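PDB 6DQ3: polysaccharide deacetylase from Streptococcus pyogenes, which removes N-acetyl groups from the cell wall linkage unit of streptococcal rhamnopolysaccharides, as a zinc metalloenzyme of the carbohydrate esterase 4 family. Local coordinates for residues 137-141 / 172-178; 10-14 / 210-215; 14-18 / 78-82; 148-152 / 180-185; 95-99 / 126-130. One frame throughout, in Å; residues are numbered along the deposited sequence.

How the contacts relate
Contacts 2 and 5 both pair parallel strands of one curled sheet. Contact 2 is deeply buried, with three backbone hydrogen bonds, apolar side chains on one face and arginines on the other; contact 5, near the strand starts, is partly buried and has one such bond. Contacts 1 and 3 join loops, and in contact 3 the start of helix 81-93; they meet at the same zinc and acetate, with His137 NE2 3.3 Å from Asp78 OD1, through metal ligation, carboxylates and water. Contact 3 continues from contact 2 through Tyr14. Contact 4, whose centre lies about 18 Å from that of the chain, is buried helix packing and touches contact 1 through Leu140, Tyr172 and Asn178.

Contact 1: 137-141 / 172-178; sequences HPDLE and YPSGRYN. With ZN (zinc ion), chain E; ZN (zinc ion), chain D; ACT (acetate ion), chain C.
Segment 137-139 is irregular and runs into a 3-10 turn at 140-141; 172-178 is a loop whose turn is closed by Gly175 N to Tyr172 O (2.9 Å) and Arg176 N to Pro173 O (3.2 Å), with Ser174 and Gly175 at positive phi. CA atoms pair as His137 with Pro173 (5.7 Å) and Glu141 with Tyr177 (5.0 Å).

His137 (phi/psi 60/47; t, chi2 -94°) carries NE2 to 2.1 Å from a zinc ion. Pro173 CB lies over one ring face, 3.6 Å from the centroid and 6° off the normal, a CH-pi contact that packs the proline against the ring. Asp139 (chi1 178°) meets the extended Arg176 (m, t, t) in a salt bridge, OD2 to NH1 2.8 Å. Leu140 (m, t) puts CD1 3.7 Å from Tyr172 CD1 and 3.8 Å from Pro173 CD. Glu141 (chi1 -120°) lays CG 3.4 Å from Tyr177 C, while OE1 binds a second zinc at 1.9 Å. One water accepts from Leu140 N (3.0 Å) and donates to Pro173 O (2.8 Å) and Arg176 O (2.7 Å).

This is a carbohydrate esterase 4 metal centre: Asp78 and His133 complete the first zinc's protein ligands, and acetate chelates it. Ser174 N donates to acetate OXT (2.6 Å), consistent with the oxyanion hole of relatives. Both loops follow strands, 128-132 and 169-171; Leu140 rests on Gln148 of helix 145-162 and Thr181 of helix 179-187.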
# COMPACT_ATOMS: atom_id res chain seq x y z
N HIS A 137 7.95 9.30 -9.03
CA HIS A 137 7.35 9.86 -7.82
C HIS A 137 7.18 11.37 -7.90
O HIS A 137 7.51 12.08 -6.93
CB HIS A 137 8.20 9.48 -6.60
CG HIS A 137 7.45 9.44 -5.31
ND1 HIS A 137 7.38 10.52 -4.45
CD2 HIS A 137 6.77 8.44 -4.70
CE1 HIS A 137 6.67 10.19 -3.38
NE2 HIS A 137 6.29 8.93 -3.51
N PRO A 138 6.66 11.90 -9.00
CA PRO A 138 6.32 13.33 -9.04
C PRO A 138 5.04 13.62 -8.28
O PRO A 138 4.25 12.72 -7.95
CB PRO A 138 6.13 13.60 -10.53
CG PRO A 138 5.54 12.31 -11.04
CD PRO A 138 6.28 11.22 -10.25
N ASP A 139 4.84 14.90 -7.99
CA ASP A 139 3.52 15.42 -7.65
C ASP A 139 2.68 15.37 -8.92
O ASP A 139 2.81 16.23 -9.80
CB ASP A 139 3.62 16.82 -7.07
CG ASP A 139 2.27 17.43 -6.74
OD1 ASP A 139 1.23 16.87 -7.14
OD2 ASP A 139 2.24 18.48 -6.07
N LEU A 140 1.82 14.35 -9.03
CA LEU A 140 1.05 14.14 -10.26
C LEU A 140 0.20 15.37 -10.59
O LEU A 140 0.01 15.71 -11.76
CB LEU A 140 0.17 12.90 -10.11
CG LEU A 140 0.84 11.53 -10.12
CD1 LEU A 140 -0.13 10.43 -9.73
CD2 LEU A 140 1.44 11.26 -11.49
N GLU A 141 -0.32 16.03 -9.55
CA GLU A 141 -1.17 17.21 -9.74
C GLU A 141 -0.46 18.32 -10.50
O GLU A 141 -1.12 19.09 -11.21
CB GLU A 141 -1.60 17.74 -8.38
CG GLU A 141 -3.08 17.76 -8.14
CD GLU A 141 -3.44 18.51 -6.88
OE1 GLU A 141 -2.81 18.27 -5.83
OE2 GLU A 141 -4.35 19.35 -6.94
N TYR A 172 -1.11 7.42 -5.15
CA TYR A 172 -0.63 8.69 -5.69
C TYR A 172 0.48 9.24 -4.80
O TYR A 172 0.33 9.26 -3.58
CB TYR A 172 -1.77 9.69 -5.81
CG TYR A 172 -2.95 9.10 -6.53
CD1 TYR A 172 -2.85 8.71 -7.85
CD2 TYR A 172 -4.15 8.88 -5.87
CE1 TYR A 172 -3.90 8.13 -8.50
CE2 TYR A 172 -5.22 8.32 -6.52
CZ TYR A 172 -5.09 7.94 -7.84
OH TYR A 172 -6.15 7.36 -8.50
N PRO A 173 1.61 9.68 -5.37
CA PRO A 173 2.69 10.21 -4.54
C PRO A 173 2.21 11.37 -3.67
O PRO A 173 1.60 12.33 -4.16
CB PRO A 173 3.75 10.65 -5.55
CG PRO A 173 3.54 9.70 -6.70
CD PRO A 173 2.04 9.50 -6.77
N SER A 174 2.48 11.26 -2.38
CA SER A 174 2.10 12.25 -1.37
C SER A 174 0.59 12.46 -1.29
O SER A 174 0.13 13.44 -0.70
CB SER A 174 2.82 13.58 -1.64
OG SER A 174 4.22 13.40 -1.56
N GLY A 175 -0.18 11.53 -1.85
CA GLY A 175 -1.62 11.62 -1.80
C GLY A 175 -2.21 12.72 -2.67
O GLY A 175 -3.37 13.07 -2.49
N ARG A 176 -1.43 13.25 -3.60
CA ARG A 176 -1.86 14.40 -4.40
C ARG A 176 -2.43 13.94 -5.74
O ARG A 176 -1.82 13.14 -6.45
CB ARG A 176 -0.69 15.35 -4.63
CG ARG A 176 -0.10 15.91 -3.35
CD ARG A 176 1.01 16.90 -3.64
NE ARG A 176 1.77 17.21 -2.43
CZ ARG A 176 2.84 18.00 -2.40
NH1 ARG A 176 3.28 18.56 -3.52
NH2 ARG A 176 3.47 18.22 -1.26
N TYR A 177 -3.60 14.46 -6.08
CA TYR A 177 -4.26 14.09 -7.32
C TYR A 177 -5.27 15.17 -7.66
O TYR A 177 -5.73 15.91 -6.79
CB TYR A 177 -4.97 12.74 -7.19
CG TYR A 177 -5.99 12.70 -6.07
CD1 TYR A 177 -5.60 12.45 -4.77
CD2 TYR A 177 -7.34 12.90 -6.33
CE1 TYR A 177 -6.52 12.41 -3.74
CE2 TYR A 177 -8.27 12.86 -5.30
CZ TYR A 177 -7.85 12.61 -4.01
OH TYR A 177 -8.76 12.57 -2.98
N ASN A 178 -5.61 15.26 -8.94
CA ASN A 178 -6.72 16.11 -9.36
C ASN A 178 -7.67 15.30 -10.23
O ASN A 178 -7.50 14.09 -10.42
CB ASN A 178 -6.22 17.38 -10.08
CG ASN A 178 -5.39 17.09 -11.31
OD1 ASN A 178 -5.26 15.95 -11.77
ND2 ASN A 178 -4.82 18.16 -11.88
ZN ZN E . -3.85 18.85 -4.38
ZN ZN D . 5.46 7.85 -1.96
C ACT C . 3.37 8.42 -0.55
O ACT C . 4.09 7.58 0.01
OXT ACT C . 3.70 9.15 -1.50
CH3 ACT C . 2.02 8.54 -0.05
O HOH W 1 0.81 12.63 -6.85
O HOH W 2 6.60 9.18 -0.36

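Contact 2: 10-14 / 210-215; sequences PILMY and LNRIRI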
# COMPACT_ATOMS: atom_id res chain seq x y z
N PRO A 10 -10.69 -1.26 6.31
CA PRO A 10 -9.53 -0.49 6.76
C PRO A 10 -8.32 -0.78 5.87
O PRO A 10 -7.94 -1.94 5.68
CB PRO A 10 -9.30 -0.96 8.20
CG PRO A 10 -9.88 -2.34 8.23
CD PRO A 10 -11.05 -2.33 7.26
N ILE A 11 -7.74 0.28 5.32
CA ILE A 11 -6.57 0.19 4.46
C ILE A 11 -5.44 0.87 5.21
O ILE A 11 -5.36 2.10 5.25
CB ILE A 11 -6.80 0.83 3.10
CG1 ILE A 11 -7.99 0.21 2.37
CG2 ILE A 11 -5.54 0.71 2.24
CD1 ILE A 11 -8.38 0.98 1.13
N LEU A 12 -4.56 0.08 5.83
CA LEU A 12 -3.49 0.64 6.63
C LEU A 12 -2.35 1.12 5.74
O LEU A 12 -1.96 0.44 4.79
CB LEU A 12 -2.98 -0.39 7.63
CG LEU A 12 -4.03 -1.00 8.56
CD1 LEU A 12 -3.36 -1.89 9.60
CD2 LEU A 12 -4.88 0.07 9.22
N MET A 13 -1.84 2.30 6.05
CA MET A 13 -0.74 2.90 5.30
C MET A 13 0.50 2.92 6.18
O MET A 13 0.60 3.74 7.10
CB MET A 13 -1.09 4.31 4.82
CG MET A 13 0.09 5.01 4.14
SD MET A 13 -0.31 6.63 3.47
CE MET A 13 -0.92 7.46 4.93
N TYR A 14 1.44 2.03 5.88
CA TYR A 14 2.76 1.98 6.48
C TYR A 14 3.78 2.62 5.53
O TYR A 14 3.57 2.70 4.32
CB TYR A 14 3.20 0.53 6.75
CG TYR A 14 2.48 -0.18 7.86
CD1 TYR A 14 1.33 -0.91 7.61
CD2 TYR A 14 2.97 -0.15 9.16
CE1 TYR A 14 0.67 -1.57 8.63
CE2 TYR A 14 2.32 -0.81 10.18
CZ TYR A 14 1.17 -1.52 9.91
OH TYR A 14 0.53 -2.18 10.93
N LEU A 210 -9.42 6.04 -2.59
CA LEU A 210 -9.82 5.43 -1.33
C LEU A 210 -9.05 6.00 -0.14
O LEU A 210 -7.86 6.29 -0.23
CB LEU A 210 -9.61 3.92 -1.38
CG LEU A 210 -10.43 3.15 -2.42
CD1 LEU A 210 -9.86 1.76 -2.65
CD2 LEU A 210 -11.88 3.08 -1.97
N ASN A 211 -9.75 6.12 1.00
CA ASN A 211 -9.12 6.55 2.24
C ASN A 211 -8.11 5.51 2.72
O ASN A 211 -8.23 4.32 2.42
CB ASN A 211 -10.16 6.73 3.35
CG ASN A 211 -11.16 7.83 3.08
OD1 ASN A 211 -10.97 8.68 2.22
ND2 ASN A 211 -12.24 7.83 3.86
N ARG A 212 -7.14 5.97 3.50
CA ARG A 212 -6.23 5.06 4.20
C ARG A 212 -6.06 5.52 5.64
O ARG A 212 -6.33 6.67 5.99
CB ARG A 212 -4.87 4.98 3.50
CG ARG A 212 -4.93 4.26 2.16
CD ARG A 212 -3.56 3.78 1.72
NE ARG A 212 -2.73 4.85 1.18
CZ ARG A 212 -1.48 4.70 0.77
NH1 ARG A 212 -0.89 3.50 0.84
NH2 ARG A 212 -0.80 5.73 0.29
N ILE A 213 -5.64 4.58 6.49
CA ILE A 213 -5.39 4.83 7.90
C ILE A 213 -3.88 4.93 8.07
O ILE A 213 -3.16 3.94 7.86
CB ILE A 213 -5.98 3.73 8.79
CG1 ILE A 213 -7.51 3.73 8.70
CG2 ILE A 213 -5.51 3.90 10.23
CD1 ILE A 213 -8.15 2.44 9.18
N ARG A 214 -3.39 6.11 8.44
CA ARG A 214 -1.96 6.30 8.63
C ARG A 214 -1.52 5.62 9.93
O ARG A 214 -2.13 5.83 10.99
CB ARG A 214 -1.60 7.78 8.66
CG ARG A 214 -0.09 8.04 8.79
CD ARG A 214 0.25 9.51 8.91
NE ARG A 214 -0.09 10.29 7.71
CZ ARG A 214 0.65 10.32 6.60
NH1 ARG A 214 1.77 9.61 6.52
NH2 ARG A 214 0.26 11.06 5.57
N ILE A 215 -0.48 4.81 9.85
CA ILE A 215 0.07 4.15 11.03
C ILE A 215 1.03 5.11 11.72
O ILE A 215 2.05 5.51 11.15
CB ILE A 215 0.78 2.84 10.65
CG1 ILE A 215 -0.19 1.89 9.95
CG2 ILE A 215 1.39 2.20 11.89
CD1 ILE A 215 -1.39 1.49 10.79
O HOH W 3 -8.84 2.93 5.03
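Leu12 and Ile213 form the apolar centre, their side chains on the same sheet face with Leu12 CD2 3.8 Å from Ile213 CB. Pro10 CB extends the patch at one end, 3.7 Å from Ile213 CD1. At the other, Ile215 CD1 reaches Leu12 CB (4.0 Å), and Ile215 CG1 sits over the Tyr14 ring, 3.6 Å from its centroid and 7° off the normal, a CH-pi contact. Helices 34-46 and 221-228 cover this face, through Met44 and Met228 on Leu12.

The backbones are parallel and in register, Leu12 bridging Ile213 and Met13 bridging Arg214. Ile213 N donates to Ile11 O (2.8 Å), Met13 N to Ile213 O (2.8 Å) and Ile215 N to Met13 O (3.1 Å). Strong twist leaves the short segment axes 55° apart. Strand 8-14, the first of the distorted beta/alpha barrel of this family, pairs here with the last, 210-214, and on its other edge with 71-77.

On the opposite face Met13 spans two guanidinium groups: its SD lies over that of Arg212, 3.3 Å from NH2, and its CE over that of Arg214, 3.7 Å from CZ. Arg212 NH2 makes a salt bridge with Asp77, and the arginine side chain ends about 4 Å from the acetate. A water accepts from Ile11 N (2.9 Å) and donates weakly to Asn211 O (3.0 Å).

Contact 3: 14-18 / 78-82; sequences YHAIH and DSMID. With ZN (zinc ion), chain F; ZN (zinc ion), chain D; ACT (acetate ion), chain C.
The zinc-binding mouth of the carbohydrate esterase 4 barrel lies at one end of this contact, where Asp78 contributes to the Asp-His-His metal triad that His133 and His137 complete. Two chain pieces run nearly side by side, 16° apart end to end, with CA pairs His15 with Asp78 (7.3 Å) and Ile17 with Asp82 (6.4 Å). Segment 14-18 leaves its strand as an irregular loop; Asp78 (85/6) and Ser79 (41/55) both have positive phi, making the turn that leads into helix 81-93.

Asp78 (m, chi2 -11°) binds zinc through OD1 at 2.1 Å, while OD2 accepts from the zinc-bound water at 2.6 Å. His15 (chi1 -83°, chi2 77°) brings CD2 within 3.6 Å of Asp78 OD2 and donates NE2 to acetate O (2.7 Å, 167°), placing the histidine at the ligand site. Met80 (m, t, m) fills the middle, its CE 3.4 Å from His15 C and 4.3 Å from Ala16 CB. A water bridges His15 O (2.8 Å) and Asp82 OD1 (2.7 Å).

At the other end Asp82 (p, chi2 -4°) offers OD2 to two donors, Ile17 N (2.9 Å, 150°) and His18 ND1 (3.0 Å, 161°). With ND1 so held, the His18 ring (chi1 56°, chi2 -97°) presents NE2 to a separate zinc at 2.1 Å, also bound by Glu24.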
# COMPACT_ATOMS: atom_id res chain seq x y z
N TYR A 14 1.44 2.03 5.88
CA TYR A 14 2.76 1.98 6.48
C TYR A 14 3.78 2.62 5.53
O TYR A 14 3.57 2.70 4.32
CB TYR A 14 3.20 0.53 6.75
CG TYR A 14 2.48 -0.18 7.86
CD1 TYR A 14 1.33 -0.91 7.61
CD2 TYR A 14 2.97 -0.15 9.16
CE1 TYR A 14 0.67 -1.57 8.63
CE2 TYR A 14 2.32 -0.81 10.18
CZ TYR A 14 1.17 -1.52 9.91
OH TYR A 14 0.53 -2.18 10.93
N HIS A 15 4.90 3.06 6.10
CA HIS A 15 6.04 3.48 5.30
C HIS A 15 7.27 2.77 5.85
O HIS A 15 7.49 1.59 5.55
CB HIS A 15 6.18 5.00 5.31
CG HIS A 15 5.29 5.68 4.31
ND1 HIS A 15 3.94 5.86 4.52
CD2 HIS A 15 5.54 6.19 3.08
CE1 HIS A 15 3.40 6.47 3.48
NE2 HIS A 15 4.36 6.69 2.59
N ALA A 16 8.04 3.44 6.69
CA ALA A 16 9.28 2.87 7.21
C ALA A 16 9.02 1.97 8.42
O ALA A 16 8.28 2.34 9.34
CB ALA A 16 10.25 3.98 7.61
N ILE A 17 9.66 0.80 8.42
CA ILE A 17 9.67 -0.08 9.59
C ILE A 17 11.10 -0.57 9.76
O ILE A 17 11.55 -1.44 9.00
CB ILE A 17 8.70 -1.26 9.46
CG1 ILE A 17 7.29 -0.74 9.19
CG2 ILE A 17 8.73 -2.10 10.72
CD1 ILE A 17 6.22 -1.81 9.07
N HIS A 18 11.81 -0.03 10.74
CA HIS A 18 13.15 -0.51 11.04
C HIS A 18 13.62 0.11 12.34
O HIS A 18 13.01 1.05 12.86
CB HIS A 18 14.13 -0.21 9.89
CG HIS A 18 14.23 1.23 9.49
ND1 HIS A 18 13.51 1.76 8.44
CD2 HIS A 18 14.99 2.24 9.97
CE1 HIS A 18 13.81 3.04 8.31
NE2 HIS A 18 14.71 3.36 9.23
N ASP A 78 6.46 3.30 -1.40
CA ASP A 78 7.80 3.77 -1.73
C ASP A 78 8.83 2.65 -1.90
O ASP A 78 10.02 2.92 -2.11
CB ASP A 78 8.29 4.76 -0.66
CG ASP A 78 7.52 6.06 -0.66
OD1 ASP A 78 6.76 6.29 -1.61
OD2 ASP A 78 7.65 6.86 0.30
N SER A 79 8.37 1.41 -1.86
CA SER A 79 9.17 0.23 -2.17
C SER A 79 10.58 0.34 -1.58
O SER A 79 11.59 0.20 -2.27
CB SER A 79 9.22 -0.01 -3.68
OG SER A 79 9.46 1.20 -4.39
N MET A 80 10.63 0.57 -0.27
CA MET A 80 11.89 0.71 0.44
C MET A 80 12.41 -0.66 0.87
O MET A 80 11.64 -1.60 1.09
CB MET A 80 11.70 1.62 1.66
CG MET A 80 11.34 3.05 1.27
SD MET A 80 11.02 4.16 2.65
CE MET A 80 9.57 3.40 3.36
N ILE A 81 13.73 -0.77 0.97
CA ILE A 81 14.36 -2.07 1.18
C ILE A 81 13.98 -2.65 2.54
O ILE A 81 13.97 -3.87 2.72
CB ILE A 81 15.88 -1.95 0.98
CG1 ILE A 81 16.54 -3.33 1.01
CG2 ILE A 81 16.50 -1.04 2.04
CD1 ILE A 81 16.08 -4.24 -0.13
N ASP A 82 13.64 -1.80 3.51
CA ASP A 82 13.22 -2.32 4.81
C ASP A 82 11.93 -3.13 4.70
O ASP A 82 11.64 -3.93 5.60
CB ASP A 82 13.06 -1.19 5.85
CG ASP A 82 11.98 -0.17 5.49
OD1 ASP A 82 11.38 -0.26 4.40
OD2 ASP A 82 11.73 0.73 6.32
ZN ZN F . 15.97 5.03 8.86
ZN ZN D . 5.46 7.85 -1.96
C ACT C . 3.37 8.42 -0.55
O ACT C . 4.09 7.58 0.01
OXT ACT C . 3.70 9.15 -1.50
CH3 ACT C . 2.02 8.54 -0.05
O HOH W 4 8.75 -0.22 3.87
O HOH W 2 6.60 9.18 -0.36

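Contact 4: 148-152 / 180-185; sequences QTTEM and TTLQIA
Met152 (chi1 m, chi2 t, chi3 -88°) stretches across to the facing helix and lays its CE against Ile184 CG2 at 3.6 Å and Thr181 O at 3.7 Å, with SD 4.2 Å from Ala185 CB. Both segments are alpha-helix; their axes approach to 10.0 Å at a signed angle of -52°, consistent with ridges-into-grooves packing. CA pairs run Gln148 with Thr181 (6.8 Å), Thr149 with Ile184 (6.4 Å) and Met152 with Ala185 (7.2 Å).

Ile184 (m, t) fits among three residues of the first helix: besides Met152, its CD1 is 3.8 Å from Gln148 CB and 3.5 Å from Thr149 OG1, a hydroxyl bonded to Pro145 O of its own helix. Toward the N-terminal ends of the segments Gln148 (m, t, chi3 57°) turns OE1 to within 2.6 Å of Thr181 OG1; Asn178 OD1 is also within reach of this hydroxyl, so the single proton is not assigned. Gln148 NE2 lies 3.6 Å from Thr180 CG2.

The interface is plain packing between neighbouring helices outside the barrel. Helix 145-162 follows strand 128-132 and helix 179-187 follows strand 169-171; from the intervening loops Pro138 touches Glu151 and Tyr172 touches Thr181 and Leu182.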
# COMPACT_ATOMS: atom_id res chain seq x y z
N GLN A 148 1.34 12.88 -16.62
CA GLN A 148 0.64 11.99 -15.71
C GLN A 148 0.39 10.64 -16.36
O GLN A 148 0.54 9.59 -15.72
CB GLN A 148 -0.68 12.60 -15.26
CG GLN A 148 -0.57 13.83 -14.39
CD GLN A 148 -1.85 14.11 -13.63
OE1 GLN A 148 -2.34 13.27 -12.88
NE2 GLN A 148 -2.42 15.30 -13.84
N THR A 149 0.01 10.64 -17.64
CA THR A 149 -0.21 9.38 -18.35
C THR A 149 1.08 8.56 -18.38
O THR A 149 1.08 7.38 -18.04
CB THR A 149 -0.73 9.66 -19.76
OG1 THR A 149 -1.92 10.46 -19.68
CG2 THR A 149 -1.06 8.36 -20.48
N THR A 150 2.19 9.19 -18.77
CA THR A 150 3.47 8.48 -18.83
C THR A 150 3.85 7.92 -17.47
O THR A 150 4.23 6.75 -17.35
CB THR A 150 4.56 9.41 -19.36
OG1 THR A 150 4.21 9.87 -20.67
CG2 THR A 150 5.92 8.70 -19.42
N GLU A 151 3.76 8.74 -16.42
CA GLU A 151 4.19 8.32 -15.09
C GLU A 151 3.37 7.15 -14.58
O GLU A 151 3.89 6.26 -13.90
CB GLU A 151 4.11 9.49 -14.12
CG GLU A 151 5.23 10.50 -14.27
CD GLU A 151 6.55 9.99 -13.74
OE1 GLU A 151 6.56 8.99 -12.98
OE2 GLU A 151 7.59 10.59 -14.07
N MET A 152 2.07 7.13 -14.89
CA MET A 152 1.20 6.07 -14.41
C MET A 152 1.17 4.87 -15.35
O MET A 152 0.91 3.75 -14.90
CB MET A 152 -0.23 6.61 -14.24
CG MET A 152 -0.40 7.53 -13.03
SD MET A 152 -2.12 7.95 -12.71
CE MET A 152 -2.31 9.41 -13.74
N THR A 180 -8.01 15.23 -13.32
CA THR A 180 -7.27 14.64 -14.44
C THR A 180 -6.57 13.35 -14.04
O THR A 180 -6.61 12.36 -14.78
CB THR A 180 -6.26 15.67 -14.98
OG1 THR A 180 -6.96 16.72 -15.65
CG2 THR A 180 -5.28 15.01 -15.93
N THR A 181 -5.92 13.34 -12.87
CA THR A 181 -5.27 12.11 -12.40
C THR A 181 -6.25 10.94 -12.42
O THR A 181 -5.93 9.85 -12.91
CB THR A 181 -4.72 12.31 -10.98
OG1 THR A 181 -3.96 13.52 -10.90
CG2 THR A 181 -3.84 11.12 -10.57
N LEU A 182 -7.44 11.15 -11.86
CA LEU A 182 -8.39 10.04 -11.71
C LEU A 182 -8.97 9.62 -13.05
O LEU A 182 -9.21 8.43 -13.29
CB LEU A 182 -9.50 10.44 -10.75
CG LEU A 182 -9.00 10.92 -9.38
CD1 LEU A 182 -10.19 11.45 -8.58
CD2 LEU A 182 -8.27 9.82 -8.64
N GLN A 183 -9.22 10.58 -13.95
CA GLN A 183 -9.69 10.23 -15.28
C GLN A 183 -8.65 9.40 -16.01
O GLN A 183 -8.98 8.39 -16.65
CB GLN A 183 -10.04 11.50 -16.07
CG GLN A 183 -11.19 12.33 -15.47
CD GLN A 183 -11.20 13.78 -15.94
OE1 GLN A 183 -10.38 14.19 -16.75
NE2 GLN A 183 -12.16 14.55 -15.44
N ILE A 184 -7.38 9.78 -15.90
CA ILE A 184 -6.32 9.05 -16.59
C ILE A 184 -6.15 7.66 -15.99
O ILE A 184 -6.06 6.66 -16.72
CB ILE A 184 -5.00 9.84 -16.54
CG1 ILE A 184 -5.10 11.11 -17.40
CG2 ILE A 184 -3.84 8.97 -16.99
CD1 ILE A 184 -3.93 12.07 -17.24
N ALA A 185 -6.11 7.57 -14.66
CA ALA A 185 -5.96 6.26 -14.02
C ALA A 185 -7.04 5.30 -14.50
O ALA A 185 -6.76 4.13 -14.76
CB ALA A 185 -6.00 6.42 -12.50

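Contact 5: 95-99 / 126-130; sequences DAKAT and VGMSF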
# COMPACT_ATOMS: atom_id res chain seq x y z
N ASP A 95 1.57 -15.14 8.66
CA ASP A 95 0.84 -15.60 7.49
C ASP A 95 -0.08 -14.50 6.97
O ASP A 95 -1.25 -14.71 6.67
CB ASP A 95 0.04 -16.87 7.80
CG ASP A 95 -0.52 -17.53 6.55
OD1 ASP A 95 0.01 -17.28 5.45
OD2 ASP A 95 -1.51 -18.29 6.66
N ALA A 96 0.48 -13.29 6.88
CA ALA A 96 -0.26 -12.11 6.45
C ALA A 96 0.15 -11.72 5.04
O ALA A 96 1.29 -11.91 4.63
CB ALA A 96 -0.03 -10.94 7.41
N LYS A 97 -0.81 -11.18 4.30
CA LYS A 97 -0.56 -10.64 2.97
C LYS A 97 -0.45 -9.12 3.05
O LYS A 97 -1.06 -8.49 3.93
CB LYS A 97 -1.68 -11.04 2.00
CG LYS A 97 -2.03 -12.53 2.04
CD LYS A 97 -2.79 -13.00 0.79
CE LYS A 97 -4.13 -12.28 0.62
NZ LYS A 97 -5.29 -12.99 1.22
N ALA A 98 0.35 -8.54 2.17
CA ALA A 98 0.49 -7.09 2.13
C ALA A 98 0.88 -6.64 0.73
O ALA A 98 1.37 -7.42 -0.09
CB ALA A 98 1.53 -6.60 3.15
N THR A 99 0.65 -5.35 0.47
CA THR A 99 0.92 -4.74 -0.82
C THR A 99 1.95 -3.64 -0.66
O THR A 99 1.87 -2.83 0.27
CB THR A 99 -0.36 -4.12 -1.43
OG1 THR A 99 -1.32 -5.14 -1.70
CG2 THR A 99 -0.04 -3.36 -2.72
N VAL A 126 4.90 -15.67 -1.52
CA VAL A 126 4.52 -15.85 -0.13
C VAL A 126 3.66 -14.68 0.32
O VAL A 126 3.86 -14.13 1.41
CB VAL A 126 5.77 -16.00 0.77
CG1 VAL A 126 5.38 -16.54 2.15
CG2 VAL A 126 6.79 -16.92 0.11
N GLY A 127 2.70 -14.28 -0.52
CA GLY A 127 1.60 -13.45 -0.10
C GLY A 127 1.68 -11.98 -0.44
O GLY A 127 0.69 -11.27 -0.24
N MET A 128 2.81 -11.50 -0.95
CA MET A 128 2.97 -10.07 -1.17
C MET A 128 2.53 -9.67 -2.58
O MET A 128 2.68 -10.43 -3.54
CB MET A 128 4.41 -9.64 -0.94
CG MET A 128 4.98 -10.04 0.42
SD MET A 128 3.95 -9.49 1.80
CE MET A 128 3.57 -11.06 2.58
N SER A 129 2.01 -8.45 -2.69
CA SER A 129 1.58 -7.88 -3.96
C SER A 129 2.31 -6.56 -4.19
O SER A 129 2.59 -5.82 -3.25
CB SER A 129 0.06 -7.67 -3.99
OG SER A 129 -0.37 -7.17 -5.24
N PHE A 130 2.61 -6.27 -5.45
CA PHE A 130 3.38 -5.08 -5.79
C PHE A 130 2.64 -4.27 -6.85
O PHE A 130 2.47 -4.71 -7.99
CB PHE A 130 4.77 -5.49 -6.23
CG PHE A 130 5.50 -6.22 -5.15
CD1 PHE A 130 6.14 -5.51 -4.15
CD2 PHE A 130 5.47 -7.60 -5.08
CE1 PHE A 130 6.78 -6.17 -3.13
CE2 PHE A 130 6.11 -8.26 -4.06
CZ PHE A 130 6.76 -7.54 -3.07
O HOH W 5 2.85 -14.08 4.04
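The backbone hydrogen bond between the segments is Ser129 N to Ala98 O (2.9 Å, 160°). In parallel register Thr99 bridges Ser129, CA to CA 4.5 Å. Two CA-H...O contacts reinforce it: Met128 CA to Ala98 O at 3.3 Å and Thr99 CA to Ser129 O at 3.1 Å.

A water joins the two segments before the strands, donating to Ala96 O (2.7 Å) and Val126 O (2.8 Å).

The apolar contact is Ala98 CB to Met128 SD, 4.0 Å, with Met128 (m, m, chi3 121°) folded back. Met128 CE 3.2 Å from Ala96 O and Lys97 CB 3.3 Å from Gly127 O are close van der Waals approaches to carbonyl oxygens. At Gly127, phi 102°, a CB would collide with the preceding carbonyl and crowd Met128 CE.

Strands 98-102 and 128-132 are parallel neighbours in the beta/alpha barrel, linked through helices 104-108 and 117-124 in a beta-alpha-beta crossover. Asp95, at positive phi, is the C-prime residue of the Schellman motif ending helix 81-93. Within the sheet, strand 71-77 pairs with the other edge of 98-102. Pro54 of helix 54-63 touches Thr99 and Ser129 on one face; on the other Met128 meets Tyr88 and Met123 of helices 81-93 and 117-124.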